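Pyruvate kinase (PDB 3QTG) catalyses the final step of glycolysis, the transfer of phosphate between phosphoenolpyruvate and ADP that yields pyruvate and ATP. Local coordinates at residues I86-T91 with T113-P118; V101-L106 with S148-A153; A13-K18 with R340-V345; G315-W320 with S413-L418. One frame throughout, in Å; residues are numbered along the deposited sequence.

Interaction 1: residues I86-T91 with T113-P118; sequences IRVGST and TYIPVP
Ile86 and Val117 meet methyl to methyl in the B domain of pyruvate kinase, the small beta-rich lid inserted into the TIM barrel after its third strand, 76-80. Residues 86-91 run here beside strand 115-117, an outer strand of the lid sheet. The inner side is tight. CG2 of Ile86 stands 3.4 Å from CG1 of Val117, closer than ordinary van der Waals contact, and the two side chains cross at about a right angle. Each of these methyls lies anti to its own backbone N, and Phe122 of helix 120-125 packs on both residues. Next to them, Val88 CG1 sits 3.9 Å from Ile115 CG2 and also touches CD of Pro116, while Ile161 lies against both Val88 and Ile115.

A single backbone hydrogen bond joins the segments: Gly89 N donates to Pro116 O at 2.8 Å. The N-H points almost straight at the oxygen (171°), although the donor stands 38° above the carbonyl plane. Val88 CA adds a weaker C-H contact to Pro116 O, 3.4 Å away. With no side chain, Gly89 lets its backbone lie close to the proline ring.

Toward solvent the fit relaxes. Thr91 reaches Pro116 CD through CB at 4.1 Å, its hydroxyl being engaged with Ser110. Arg87, an ATP-binding residue by similarity, starts its side chain away from the strand, and its NH1 bonds Gly164 O. Pro118 is exposed, yet its CD comes within 3.1 Å of Arg87 O.

Interaction 2: residues V101-L106 with S148-A153; sequences VVKFKL and SDWIEA
The carbonyl oxygen of Ile151 is approached by three groups of the facing strand. Phe104 N donates a nearly straight hydrogen bond to Ile151 O (2.8 Å, 170°), Lys103 CA brings a C-H to the same oxygen at 3.3 Å, and the edge of the Phe104 ring lies beside it, with the oxygen in the ring plane. Ile151 N returns a bond to Phe104 O, which makes this a hydrogen-bonded antiparallel pair. Val102 and Ala153 form another such pair, and Leu106 N extends the ladder to Asp149 O at 3.0 Å. Strands 101-106 and 150-155 are thus neighbours in the mixed sheet of the B domain, the lid of pyruvate kinase, and their side chains alternate between its two faces.

On the buried face Phe104 carries the packing. Its CG lies anti to the carbonyl carbon (chi1 -59°); in the ring, CD1 is 3.7 Å from Ile151 CG2 and CE1 4.1 Å from Ala153 CB. Val117 of the adjacent strand 115-117 and Met134 of strand 131-134 also touch Phe104.

The other face holds Lys103, Lys105, Trp150 and Glu152 and is partly open to solvent. The Lys103 chain is bent at chi2, and its CE lies 4.1 Å from Trp150 CB. Its NZ stands 5.0 Å from the centroid of the Trp150 five-membered ring, at most a weak cation-pi attraction. Lys103 NZ and Glu152 OE2 are not in contact, though their opposite charges may attract weakly.

Interaction 3: residues A13-K18 with R340-V345; sequences ARNLTK and RILMNV
Leu342 and Thr17 pack together where the TIM barrel closes on itself: residues 13-18 lead into its first strand, 18-22, and Leu342 sits on helix 331-343, which follows the eighth strand, 318-321. The contact is buried, and dispersion dominates it. In the apolar part, the two methyls of Leu342 fork against the threonine, with CD1 4.0 Å and CD2 4.1 Å from Thr17 CB, the side chains crossing at about a right angle. Leu319 of strand 318-321 touches both residues, so the pair sits over the barrel wall.

A second kind of contact sets a polar group on carbon. The amide of Asn15 lies against the helix without a hydrogen bond to it: ND2 is 3.6 Å from Leu342 CB and 3.8 Å from Met343 CG, while OD1 stands 3.7 Å from Leu342 CB. An alanine here would probably open a gap beside Leu342 and Met343, since the whole amide that fills this space would be gone.

True hydrogen bonds lead outward from the contact. Thr17 OG1 pairs with Tyr347 OH, and the backbone of Lys18 bonds those of Asp317 and Leu319, at the start of the eighth strand. On the far side of the helix end, Asn344 ND2 bonds Asp264 of a neighbouring subunit, which places this helix at an interface of the tetramer.

At the exposed margin Met343 stretches out beyond CG (chi2 -177°, chi3 176°), and its terminal methyl CE rests 3.8 Å from Ala13 O.

Interaction 4: residues G315-W320 with S413-L418; sequences GVDSLW and SIVWAL
Asp317 and Trp416 cross at about a right angle, carboxylate and indole planes 84° apart, at the junction between the TIM barrel and the C-terminal alpha/beta domain. Asp317 immediately precedes barrel strand 318-321; Trp416 lies in the type II turn from Val415 to Leu418 that leads into strand 418-422. The carboxylate accepts from the turn's backbone: Trp416 N donates to Asp317 OD1 at 3.0 Å (167°), meeting the oxygen on its anti side. Trp416 CB rests against Asp317 OD1 at 3.4 Å. OD2 is held separately, by Ile284 N and a salt bridge to Arg394. An alanine here would probably leave the Trp416 N-H without its acceptor and Arg394 without its carboxylate mate.

The indole has CG anti to the backbone N (chi1 170°) and turns an edge toward the barrel segment, CE3 standing 3.5 Å from Val316 O, while NE1 bonds Pro395 O of its own C-terminal domain.

Ser318 and Ile414 approach only loosely, but Tyr249 OH bonds both Ser318 OG and Ile414 O and so bridges them. Ser318 OG also receives Trp320 NE1 at 3.0 Å, tilted slightly from the indole plane.

In the fold
The four contacts fall into two pairs, well apart in space. Interactions 1 and 2 lie in the lid, their centres 10 Å apart, and share one sheet: strand 115-117 pairs with strand 101-106, Ile115 N and Val117 N facing Lys103 O and Lys105 O. Interactions 3 and 4, also 10 Å apart, meet through Lys18, whose NZ reaches Val415 O and Leu418 O. Between the pairs the centres are 42 to 51 Å apart. Along the chain, interactions 1 and 2 interlace and are nested within the long loop closed by interaction 3, which itself alternates with interaction 4. The lid is thus an insertion far from where the barrel closes and meets the C-terminal domain.

Interaction 1: residues I86-T91 with T113-P118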
# COMPACT_ATOMS: atom_id res chain seq x y z
N ILE A 86 -13.74 -5.00 -49.32
CA ILE A 86 -14.79 -4.73 -50.28
C ILE A 86 -14.22 -3.74 -51.29
O ILE A 86 -13.72 -2.69 -50.91
CB ILE A 86 -16.09 -4.19 -49.61
CG1 ILE A 86 -16.70 -5.28 -48.72
CG2 ILE A 86 -17.08 -3.71 -50.68
CD1 ILE A 86 -18.04 -4.89 -48.05
N ARG A 87 -14.29 -4.10 -52.57
CA ARG A 87 -13.71 -3.27 -53.61
C ARG A 87 -14.72 -2.90 -54.68
O ARG A 87 -15.66 -3.65 -54.91
CB ARG A 87 -12.51 -3.98 -54.24
CG ARG A 87 -11.36 -4.09 -53.25
CD ARG A 87 -10.28 -5.07 -53.69
NE ARG A 87 -9.24 -5.07 -52.65
CZ ARG A 87 -8.24 -4.19 -52.56
NH1 ARG A 87 -8.09 -3.24 -53.48
NH2 ARG A 87 -7.37 -4.28 -51.57
N VAL A 88 -14.53 -1.74 -55.30
CA VAL A 88 -15.35 -1.33 -56.42
C VAL A 88 -15.25 -2.46 -57.47
O VAL A 88 -14.17 -3.02 -57.69
CB VAL A 88 -14.88 0.02 -57.01
CG1 VAL A 88 -15.69 0.41 -58.23
CG2 VAL A 88 -14.91 1.13 -55.95
N GLY A 89 -16.38 -2.78 -58.10
CA GLY A 89 -16.40 -3.79 -59.16
C GLY A 89 -15.96 -3.22 -60.49
O GLY A 89 -15.40 -2.12 -60.56
N SER A 90 -16.25 -3.94 -61.56
CA SER A 90 -15.79 -3.55 -62.88
C SER A 90 -16.54 -2.31 -63.42
O SER A 90 -17.78 -2.25 -63.45
CB SER A 90 -15.86 -4.75 -63.85
OG SER A 90 -15.84 -4.28 -65.19
N THR A 91 -15.76 -1.32 -63.85
CA THR A 91 -16.28 -0.04 -64.34
C THR A 91 -15.12 0.73 -64.99
O THR A 91 -13.97 0.59 -64.58
CB THR A 91 -16.97 0.82 -63.17
OG1 THR A 91 -17.64 1.98 -63.71
CG2 THR A 91 -15.98 1.29 -62.14
N THR A 113 -23.25 4.36 -65.07
CA THR A 113 -24.08 5.36 -64.35
C THR A 113 -24.02 5.27 -62.81
O THR A 113 -24.61 6.12 -62.11
CB THR A 113 -25.57 5.34 -64.80
OG1 THR A 113 -26.14 4.07 -64.51
CG2 THR A 113 -25.71 5.60 -66.32
N TYR A 114 -23.33 4.27 -62.27
CA TYR A 114 -23.23 4.11 -60.81
C TYR A 114 -21.94 3.41 -60.39
O TYR A 114 -21.24 2.86 -61.25
CB TYR A 114 -24.45 3.34 -60.27
CG TYR A 114 -24.56 1.93 -60.81
CD1 TYR A 114 -23.98 0.87 -60.12
CD2 TYR A 114 -25.22 1.66 -62.01
CE1 TYR A 114 -24.05 -0.42 -60.59
CE2 TYR A 114 -25.30 0.35 -62.50
CZ TYR A 114 -24.72 -0.68 -61.77
OH TYR A 114 -24.77 -1.98 -62.20
N ILE A 115 -21.65 3.40 -59.09
CA ILE A 115 -20.48 2.69 -58.56
C ILE A 115 -20.91 1.28 -58.17
O ILE A 115 -21.80 1.12 -57.32
CB ILE A 115 -19.83 3.37 -57.31
CG1 ILE A 115 -19.67 4.89 -57.46
CG2 ILE A 115 -18.51 2.69 -56.91
CD1 ILE A 115 -19.11 5.35 -58.80
N PRO A 116 -20.28 0.26 -58.78
CA PRO A 116 -20.66 -1.09 -58.43
C PRO A 116 -19.91 -1.63 -57.19
O PRO A 116 -18.67 -1.56 -57.10
CB PRO A 116 -20.31 -1.87 -59.70
CG PRO A 116 -19.15 -1.13 -60.28
CD PRO A 116 -19.23 0.29 -59.82
N VAL A 117 -20.66 -2.15 -56.23
CA VAL A 117 -20.07 -2.73 -55.03
C VAL A 117 -20.57 -4.18 -54.89
O VAL A 117 -21.73 -4.39 -54.55
CB VAL A 117 -20.40 -1.92 -53.76
CG1 VAL A 117 -19.62 -2.45 -52.58
CG2 VAL A 117 -20.06 -0.45 -53.96
N PRO A 118 -19.71 -5.17 -55.22
CA PRO A 118 -20.15 -6.57 -55.26
C PRO A 118 -20.22 -7.29 -53.90
O PRO A 118 -19.88 -8.46 -53.80
CB PRO A 118 -19.12 -7.22 -56.18
CG PRO A 118 -17.89 -6.50 -55.93
CD PRO A 118 -18.31 -5.05 -55.67

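Interaction 2: residues V101-L106 with S148-A153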
# COMPACT_ATOMS: atom_id res chain seq x y z
N VAL A 101 -24.19 14.02 -56.00
CA VAL A 101 -24.86 12.87 -55.38
C VAL A 101 -24.48 11.61 -56.19
O VAL A 101 -24.82 11.47 -57.36
CB VAL A 101 -26.39 13.08 -55.28
CG1 VAL A 101 -27.04 11.94 -54.51
CG2 VAL A 101 -26.70 14.44 -54.59
N VAL A 102 -23.74 10.72 -55.54
CA VAL A 102 -23.19 9.53 -56.15
C VAL A 102 -24.01 8.31 -55.72
O VAL A 102 -24.37 8.17 -54.55
CB VAL A 102 -21.68 9.35 -55.75
CG1 VAL A 102 -21.07 8.15 -56.45
CG2 VAL A 102 -20.87 10.61 -56.10
N LYS A 103 -24.29 7.43 -56.66
CA LYS A 103 -25.07 6.21 -56.39
C LYS A 103 -24.20 4.95 -56.37
O LYS A 103 -23.37 4.73 -57.26
CB LYS A 103 -26.21 6.07 -57.41
CG LYS A 103 -27.15 4.90 -57.12
CD LYS A 103 -28.60 5.29 -57.33
CE LYS A 103 -29.51 4.07 -57.39
NZ LYS A 103 -30.74 4.34 -58.20
N PHE A 104 -24.39 4.14 -55.33
CA PHE A 104 -23.76 2.82 -55.21
C PHE A 104 -24.84 1.75 -55.32
O PHE A 104 -25.89 1.87 -54.71
CB PHE A 104 -23.05 2.65 -53.86
CG PHE A 104 -21.96 3.67 -53.59
CD1 PHE A 104 -22.28 5.00 -53.34
CD2 PHE A 104 -20.62 3.29 -53.58
CE1 PHE A 104 -21.28 5.95 -53.09
CE2 PHE A 104 -19.61 4.18 -53.34
CZ PHE A 104 -19.93 5.54 -53.08
N LYS A 105 -24.57 0.72 -56.12
CA LYS A 105 -25.51 -0.40 -56.26
C LYS A 105 -24.78 -1.68 -56.05
O LYS A 105 -23.60 -1.81 -56.42
CB LYS A 105 -26.20 -0.41 -57.64
CG LYS A 105 -27.09 0.81 -57.90
CD LYS A 105 -27.74 0.84 -59.28
CE LYS A 105 -28.00 2.31 -59.71
NZ LYS A 105 -28.74 2.54 -61.06
N LEU A 106 -25.49 -2.64 -55.48
CA LEU A 106 -25.00 -4.00 -55.38
C LEU A 106 -24.86 -4.64 -56.77
O LEU A 106 -25.86 -5.00 -57.41
CB LEU A 106 -25.92 -4.82 -54.47
CG LEU A 106 -25.57 -6.28 -54.16
CD1 LEU A 106 -24.27 -6.39 -53.46
CD2 LEU A 106 -26.69 -6.91 -53.31
N SER A 148 -33.00 -0.69 -51.08
CA SER A 148 -32.88 -2.15 -51.04
C SER A 148 -31.38 -2.49 -51.12
O SER A 148 -30.70 -2.70 -50.09
CB SER A 148 -33.68 -2.77 -52.20
OG SER A 148 -33.86 -4.17 -52.05
N ASP A 149 -30.85 -2.49 -52.34
CA ASP A 149 -29.44 -2.81 -52.57
C ASP A 149 -28.75 -1.60 -53.21
O ASP A 149 -28.08 -1.70 -54.22
CB ASP A 149 -29.36 -4.06 -53.46
CG ASP A 149 -29.81 -5.33 -52.75
OD1 ASP A 149 -29.42 -5.55 -51.57
OD2 ASP A 149 -30.55 -6.12 -53.38
N TRP A 150 -28.96 -0.43 -52.61
CA TRP A 150 -28.39 0.81 -53.13
C TRP A 150 -28.21 1.90 -52.06
O TRP A 150 -28.84 1.87 -51.01
CB TRP A 150 -29.17 1.33 -54.34
CG TRP A 150 -30.56 1.76 -54.02
CD1 TRP A 150 -31.71 1.03 -54.16
CD2 TRP A 150 -30.96 3.05 -53.52
NE1 TRP A 150 -32.80 1.78 -53.77
CE2 TRP A 150 -32.37 3.02 -53.37
CE3 TRP A 150 -30.27 4.23 -53.19
CZ2 TRP A 150 -33.10 4.11 -52.90
CZ3 TRP A 150 -30.98 5.31 -52.72
CH2 TRP A 150 -32.40 5.25 -52.58
N ILE A 151 -27.36 2.87 -52.39
CA ILE A 151 -26.99 3.96 -51.52
C ILE A 151 -26.77 5.20 -52.38
O ILE A 151 -26.24 5.11 -53.48
CB ILE A 151 -25.70 3.55 -50.73
CG1 ILE A 151 -26.09 2.94 -49.38
CG2 ILE A 151 -24.71 4.69 -50.55
CD1 ILE A 151 -25.35 1.62 -49.12
N GLU A 152 -27.18 6.36 -51.87
CA GLU A 152 -26.74 7.62 -52.41
C GLU A 152 -25.87 8.34 -51.37
O GLU A 152 -26.16 8.30 -50.17
CB GLU A 152 -27.95 8.48 -52.81
CG GLU A 152 -28.73 7.91 -54.03
CD GLU A 152 -30.05 8.63 -54.27
OE1 GLU A 152 -30.60 9.26 -53.33
OE2 GLU A 152 -30.55 8.56 -55.42
N ALA A 153 -24.82 9.01 -51.84
CA ALA A 153 -23.90 9.73 -50.97
C ALA A 153 -23.34 10.98 -51.65
O ALA A 153 -23.14 11.00 -52.86
CB ALA A 153 -22.79 8.81 -50.51

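Interaction 3: residues A13-K18 with R340-V345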
# COMPACT_ATOMS: atom_id res chain seq x y z
N ALA A 13 22.56 -0.28 -23.97
CA ALA A 13 23.27 -1.13 -24.94
C ALA A 13 22.43 -2.21 -25.65
O ALA A 13 22.62 -2.46 -26.85
CB ALA A 13 24.52 -1.76 -24.31
N ARG A 14 21.52 -2.84 -24.90
CA ARG A 14 20.60 -3.84 -25.47
C ARG A 14 19.15 -3.47 -25.21
O ARG A 14 18.77 -3.14 -24.09
CB ARG A 14 20.91 -5.25 -24.95
CG ARG A 14 20.15 -6.37 -25.67
CD ARG A 14 20.36 -6.34 -27.19
NE ARG A 14 21.70 -6.82 -27.58
CZ ARG A 14 21.93 -7.95 -28.24
NH1 ARG A 14 20.92 -8.73 -28.62
NH2 ARG A 14 23.18 -8.30 -28.53
N ASN A 15 18.33 -3.54 -26.26
CA ASN A 15 16.96 -3.09 -26.17
C ASN A 15 16.01 -4.08 -25.50
O ASN A 15 16.13 -5.30 -25.63
CB ASN A 15 16.43 -2.59 -27.54
CG ASN A 15 16.89 -1.16 -27.87
OD1 ASN A 15 17.18 -0.83 -29.03
ND2 ASN A 15 16.98 -0.31 -26.85
N LEU A 16 15.08 -3.51 -24.74
CA LEU A 16 14.02 -4.28 -24.11
C LEU A 16 12.85 -4.27 -25.06
O LEU A 16 12.25 -5.31 -25.30
CB LEU A 16 13.68 -3.70 -22.75
CG LEU A 16 14.84 -3.56 -21.75
CD1 LEU A 16 14.30 -3.08 -20.40
CD2 LEU A 16 15.59 -4.87 -21.57
N THR A 17 12.56 -3.10 -25.63
CA THR A 17 11.59 -2.97 -26.73
C THR A 17 12.20 -3.56 -28.00
O THR A 17 13.30 -3.22 -28.38
CB THR A 17 11.22 -1.51 -26.99
OG1 THR A 17 10.90 -0.88 -25.75
CG2 THR A 17 10.02 -1.44 -27.93
N LYS A 18 11.45 -4.46 -28.63
CA LYS A 18 11.91 -5.12 -29.84
C LYS A 18 11.53 -4.35 -31.11
O LYS A 18 10.54 -3.63 -31.16
CB LYS A 18 11.42 -6.58 -29.87
CG LYS A 18 11.86 -7.40 -28.64
CD LYS A 18 13.37 -7.32 -28.43
CE LYS A 18 13.83 -8.18 -27.29
NZ LYS A 18 13.40 -9.57 -27.55
N ARG A 340 18.08 3.79 -31.99
CA ARG A 340 18.69 4.90 -31.26
C ARG A 340 17.71 5.51 -30.24
O ARG A 340 18.08 5.71 -29.09
CB ARG A 340 19.16 5.95 -32.26
CG ARG A 340 20.00 7.06 -31.68
CD ARG A 340 20.28 8.14 -32.73
NE ARG A 340 20.45 7.59 -34.08
CZ ARG A 340 21.11 8.20 -35.07
NH1 ARG A 340 21.66 9.39 -34.85
NH2 ARG A 340 21.22 7.62 -36.27
N ILE A 341 16.49 5.82 -30.67
CA ILE A 341 15.44 6.35 -29.77
C ILE A 341 15.16 5.41 -28.61
O ILE A 341 14.99 5.86 -27.48
CB ILE A 341 14.10 6.66 -30.50
CG1 ILE A 341 14.29 7.79 -31.53
CG2 ILE A 341 12.97 7.01 -29.47
CD1 ILE A 341 13.21 7.86 -32.61
N LEU A 342 15.10 4.11 -28.89
CA LEU A 342 14.80 3.10 -27.89
C LEU A 342 15.86 3.03 -26.80
O LEU A 342 15.55 2.82 -25.61
CB LEU A 342 14.57 1.72 -28.54
CG LEU A 342 13.33 1.62 -29.44
CD1 LEU A 342 13.13 0.22 -30.03
CD2 LEU A 342 12.08 2.09 -28.72
N MET A 343 17.12 3.22 -27.20
CA MET A 343 18.23 3.22 -26.25
C MET A 343 18.11 4.35 -25.23
O MET A 343 18.73 4.30 -24.18
CB MET A 343 19.58 3.28 -26.99
CG MET A 343 19.86 1.99 -27.76
SD MET A 343 21.46 1.94 -28.58
CE MET A 343 21.43 0.26 -29.24
N ASN A 344 17.28 5.34 -25.54
CA ASN A 344 17.05 6.46 -24.62
C ASN A 344 15.86 6.28 -23.70
O ASN A 344 15.71 7.04 -22.75
CB ASN A 344 16.88 7.76 -25.41
CG ASN A 344 18.16 8.22 -26.04
OD1 ASN A 344 18.99 8.87 -25.39
ND2 ASN A 344 18.35 7.87 -27.32
N VAL A 345 15.00 5.30 -23.99
CA VAL A 345 13.72 5.16 -23.29
C VAL A 345 13.86 4.89 -21.78
O VAL A 345 14.66 4.07 -21.35
CB VAL A 345 12.78 4.11 -23.97
CG1 VAL A 345 11.51 3.90 -23.17
CG2 VAL A 345 12.40 4.58 -25.37

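Interaction 4: residues G315-W320 with S413-L418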
# COMPACT_ATOMS: atom_id res chain seq x y z
N GLY A 315 5.57 0.33 -22.31
CA GLY A 315 6.01 -1.04 -22.07
C GLY A 315 5.55 -2.06 -23.10
O GLY A 315 5.44 -3.23 -22.78
N VAL A 316 5.32 -1.63 -24.34
CA VAL A 316 5.01 -2.56 -25.44
C VAL A 316 6.20 -3.50 -25.70
O VAL A 316 7.35 -3.10 -25.47
CB VAL A 316 4.62 -1.81 -26.76
CG1 VAL A 316 3.37 -0.96 -26.54
CG2 VAL A 316 5.79 -0.94 -27.28
N ASP A 317 5.92 -4.71 -26.17
CA ASP A 317 6.98 -5.67 -26.51
C ASP A 317 7.77 -5.25 -27.74
O ASP A 317 8.98 -5.48 -27.81
CB ASP A 317 6.42 -7.07 -26.83
CG ASP A 317 5.74 -7.73 -25.66
OD1 ASP A 317 6.29 -8.71 -25.11
OD2 ASP A 317 4.62 -7.30 -25.34
N SER A 318 7.08 -4.71 -28.74
CA SER A 318 7.71 -4.34 -30.03
C SER A 318 7.06 -3.15 -30.76
O SER A 318 5.89 -2.79 -30.50
CB SER A 318 7.82 -5.56 -30.96
OG SER A 318 6.58 -6.20 -31.15
N LEU A 319 7.85 -2.56 -31.67
CA LEU A 319 7.41 -1.50 -32.58
C LEU A 319 7.71 -1.94 -34.01
O LEU A 319 8.82 -2.42 -34.30
CB LEU A 319 8.07 -0.14 -32.28
CG LEU A 319 7.91 0.47 -30.86
CD1 LEU A 319 8.87 1.62 -30.65
CD2 LEU A 319 6.49 0.94 -30.57
N TRP A 320 6.73 -1.81 -34.89
CA TRP A 320 6.84 -2.34 -36.24
C TRP A 320 6.85 -1.18 -37.23
O TRP A 320 5.88 -0.44 -37.34
CB TRP A 320 5.63 -3.24 -36.54
CG TRP A 320 5.49 -4.48 -35.70
CD1 TRP A 320 6.16 -4.79 -34.54
CD2 TRP A 320 4.62 -5.59 -35.96
NE1 TRP A 320 5.77 -6.02 -34.08
CE2 TRP A 320 4.83 -6.54 -34.94
CE3 TRP A 320 3.71 -5.88 -36.99
CZ2 TRP A 320 4.13 -7.76 -34.90
CZ3 TRP A 320 3.01 -7.09 -36.93
CH2 TRP A 320 3.22 -8.01 -35.89
N SER A 413 12.30 -13.74 -30.07
CA SER A 413 13.04 -12.59 -30.56
C SER A 413 12.27 -11.25 -30.50
O SER A 413 12.89 -10.19 -30.38
CB SER A 413 13.44 -12.87 -32.00
OG SER A 413 14.50 -12.00 -32.35
N ILE A 414 10.94 -11.32 -30.59
CA ILE A 414 10.11 -10.12 -30.55
C ILE A 414 9.27 -9.99 -29.27
O ILE A 414 8.32 -9.22 -29.20
CB ILE A 414 9.25 -9.95 -31.87
CG1 ILE A 414 8.23 -11.09 -32.06
CG2 ILE A 414 10.19 -9.86 -33.09
CD1 ILE A 414 7.05 -10.66 -32.95
N VAL A 415 9.65 -10.76 -28.24
CA VAL A 415 9.05 -10.65 -26.92
C VAL A 415 9.93 -9.72 -26.06
O VAL A 415 11.17 -9.79 -26.12
CB VAL A 415 8.86 -12.06 -26.25
CG1 VAL A 415 8.22 -11.93 -24.85
CG2 VAL A 415 7.96 -12.97 -27.13
N TRP A 416 9.30 -8.83 -25.30
CA TRP A 416 9.96 -7.91 -24.35
C TRP A 416 11.17 -8.49 -23.60
O TRP A 416 11.05 -9.51 -22.92
CB TRP A 416 8.93 -7.44 -23.32
CG TRP A 416 9.53 -6.69 -22.15
CD1 TRP A 416 9.98 -7.24 -20.97
CD2 TRP A 416 9.72 -5.28 -22.04
NE1 TRP A 416 10.43 -6.26 -20.15
CE2 TRP A 416 10.30 -5.04 -20.77
CE3 TRP A 416 9.44 -4.18 -22.88
CZ2 TRP A 416 10.62 -3.75 -20.30
CZ3 TRP A 416 9.77 -2.87 -22.42
CH2 TRP A 416 10.35 -2.68 -21.13
N ALA A 417 12.31 -7.83 -23.74
CA ALA A 417 13.57 -8.06 -22.97
C ALA A 417 14.32 -9.34 -23.29
O ALA A 417 15.47 -9.49 -22.85
CB ALA A 417 13.35 -7.93 -21.43
N LEU A 418 13.70 -10.26 -24.01
CA LEU A 418 14.28 -11.59 -24.18
C LEU A 418 15.43 -11.60 -25.15
O LEU A 418 15.35 -11.04 -26.26
CB LEU A 418 13.23 -12.64 -24.60
CG LEU A 418 12.00 -12.82 -23.71
CD1 LEU A 418 11.27 -14.06 -24.15
CD2 LEU A 418 12.36 -12.89 -22.21